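Local coordinates for AvrRxo1-ORF2 (Xanthomonas oryzae pv. oryzicola, PDB 4Z8T), which binds the type III effector AvrRxo1-ORF1, which carries a polynucleotide kinase domain, and probably serves as its chaperone or antitoxin-like partner, at the interface of chains B and A. Residues are numbered along the deposited sequence; one frame, centred on the assembly and turned at random. Chains: chain A, AvrRxo1-ORF2; chain B, AvrRxo1-ORF1.

The interface of chains B and A. Residues chain B 264, 267-268, 270; chain A 1-4, 9, 12.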
loop_
_atom_site.group_PDB
_atom_site.type_symbol
_atom_site.label_atom_id
_atom_site.label_comp_id
_atom_site.label_asym_id
_atom_site.label_seq_id
_atom_site.Cartn_x
_atom_site.Cartn_y
_atom_site.Cartn_z
ATOM N N VAL B 264 -9.393 14.354 -14.390
ATOM C CA VAL B 264 -8.562 13.275 -13.870
ATOM C C VAL B 264 -8.590 12.148 -14.870
ATOM O O VAL B 264 -9.533 11.366 -14.906
ATOM C CB VAL B 264 -9.061 12.785 -12.502
ATOM C CG1 VAL B 264 -8.161 11.643 -11.982
ATOM C CG2 VAL B 264 -9.062 13.932 -11.512
ATOM N N ALA B 267 -7.837 7.951 -12.515
ATOM C CA ALA B 267 -8.186 8.062 -11.104
ATOM C C ALA B 267 -7.427 7.104 -10.202
ATOM O O ALA B 267 -7.076 7.462 -9.085
ATOM C CB ALA B 267 -9.684 7.881 -10.919
ATOM N N GLU B 268 -7.168 5.892 -10.684
ATOM C CA GLU B 268 -6.414 4.918 -9.902
ATOM C C GLU B 268 -5.016 5.421 -9.611
ATOM O O GLU B 268 -4.550 5.400 -8.475
ATOM C CB GLU B 268 -6.295 3.604 -10.679
ATOM C CG GLU B 268 -5.494 2.535 -9.960
ATOM C CD GLU B 268 -5.564 1.186 -10.646
ATOM O OE1 GLU B 268 -5.872 1.140 -11.858
ATOM O OE2 GLU B 268 -5.322 0.168 -9.959
ATOM N N TYR B 270 -4.043 8.504 -9.784
ATOM C CA TYR B 270 -4.101 9.767 -9.043
ATOM C C TYR B 270 -4.156 9.505 -7.546
ATOM O O TYR B 270 -3.469 10.167 -6.762
ATOM C CB TYR B 270 -5.324 10.571 -9.486
ATOM C CG TYR B 270 -5.349 12.024 -9.057
ATOM C CD1 TYR B 270 -4.226 12.830 -9.149
ATOM C CD2 TYR B 270 -6.522 12.601 -8.598
ATOM C CE1 TYR B 270 -4.264 14.183 -8.779
ATOM C CE2 TYR B 270 -6.568 13.956 -8.222
ATOM C CZ TYR B 270 -5.443 14.734 -8.306
ATOM O OH TYR B 270 -5.506 16.061 -7.942
HETATM N N MSE A 1 -8.651 4.158 -18.424
HETATM C CA MSE A 1 -10.012 4.245 -17.915
HETATM C C MSE A 1 -10.683 5.562 -18.301
HETATM O O MSE A 1 -10.046 6.478 -18.817
HETATM C CB MSE A 1 -10.036 4.053 -16.388
HETATM C CG MSE A 1 -9.233 5.092 -15.593
HETATM SE SE MSE A 1 -8.961 4.582 -13.726
HETATM C CE MSE A 1 -10.687 5.118 -13.025
ATOM N N LYS A 2 -11.987 5.612 -18.065
ATOM C CA LYS A 2 -12.815 6.804 -18.207
ATOM C C LYS A 2 -12.236 8.022 -17.477
ATOM O O LYS A 2 -11.927 7.939 -16.289
ATOM C CB LYS A 2 -14.173 6.472 -17.597
ATOM C CG LYS A 2 -14.090 5.373 -16.524
ATOM C CD LYS A 2 -14.515 3.989 -17.062
ATOM C CE LYS A 2 -13.443 2.915 -16.837
ATOM N NZ LYS A 2 -13.202 2.625 -15.394
ATOM N N THR A 3 -12.100 9.146 -18.178
ATOM C CA THR A 3 -11.618 10.381 -17.555
ATOM C C THR A 3 -12.723 11.009 -16.706
ATOM O O THR A 3 -13.841 11.185 -17.188
ATOM C CB THR A 3 -11.178 11.418 -18.618
ATOM O OG1 THR A 3 -10.004 10.953 -19.302
ATOM C CG2 THR A 3 -10.862 12.743 -17.971
ATOM N N LEU A 4 -12.420 11.348 -15.450
ATOM C CA LEU A 4 -13.356 12.112 -14.615
ATOM C C LEU A 4 -13.278 13.575 -15.016
ATOM O O LEU A 4 -12.184 14.128 -15.143
ATOM C CB LEU A 4 -13.003 11.989 -13.134
ATOM C CG LEU A 4 -12.817 10.589 -12.574
ATOM C CD1 LEU A 4 -12.513 10.647 -11.085
ATOM C CD2 LEU A 4 -14.057 9.778 -12.822
ATOM N N ALA A 9 -14.707 15.186 -11.239
ATOM C CA ALA A 9 -13.273 15.365 -11.025
ATOM C C ALA A 9 -13.033 16.186 -9.765
ATOM O O ALA A 9 -12.193 15.836 -8.939
ATOM C CB ALA A 9 -12.615 16.031 -12.232
ATOM N N PHE A 12 -13.816 14.080 -6.640
ATOM C CA PHE A 12 -12.779 13.078 -6.415
ATOM C C PHE A 12 -11.554 13.728 -5.771
ATOM O O PHE A 12 -10.996 13.223 -4.802
ATOM C CB PHE A 12 -12.403 12.392 -7.732
ATOM C CG PHE A 12 -11.605 11.126 -7.557
ATOM C CD1 PHE A 12 -12.243 9.901 -7.425
ATOM C CD2 PHE A 12 -10.218 11.157 -7.535
ATOM C CE1 PHE A 12 -11.512 8.727 -7.285
ATOM C CE2 PHE A 12 -9.488 9.984 -7.393
ATOM C CZ PHE A 12 -10.143 8.770 -7.265
HETATM O O HOH W 1 -10.035 8.500 -14.362
#
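A short antiparallel beta bridge pairs B:Val264 with A:Leu4 and ties the N-terminal arm of AvrRxo1-ORF2 to AvrRxo1-ORF1. Two backbone bonds close it. B:Val264 N donates to A:Leu4 O at 2.9 Å. In return A:Leu4 N donates to B:Val264 O, also at 2.9 Å. The same B:Val264 O meets water 1 at 3.0 Å, and the water also bonds to B:Ala267 N and to A:Lys2 O; it thus links the start of helix 267-272 and the B:Val264 carbonyl to the A:Lys2 carbonyl, two residues ahead of the bridge. Being made by main-chain atoms, these bonds likely set the course of the arm with little regard to its side chains, which add apolar packing. In B:Val264, CG1 stands anti to the backbone N (chi1 180°) and CG2 beside it, where the flank of CG2 comes to 4.2 Å from A:Ala9 CB; CB packs on A:Leu4 CB. The methyl of B:Ala267 is met by several chain A side chains. The selenomethionine A:Met1, bent at its third torsion (chi3 -81°), brings CE to 3.6 Å from B:Ala267 CB, while SE lies near the backbone nitrogens of B:Ala267 and B:Glu268. From another side A:Phe12 lays the CZ end of one ring face over the same methyl, CZ 3.8 Å from B:Ala267 CB, and A:Leu4 CD1 adds a looser contact with that CB at 4.0 Å. The CD2 edge of A:Phe12 grazes CD2 of B:Tyr270 at 4.1 Å, the two side chains running past each other in opposite directions. B:Val264 lies just beyond strand 261-263 and B:Ala267 opens helix 267-272; they receive the extended arm that precedes the long helix 6-38 of chain A, at one edge of this A–B pair.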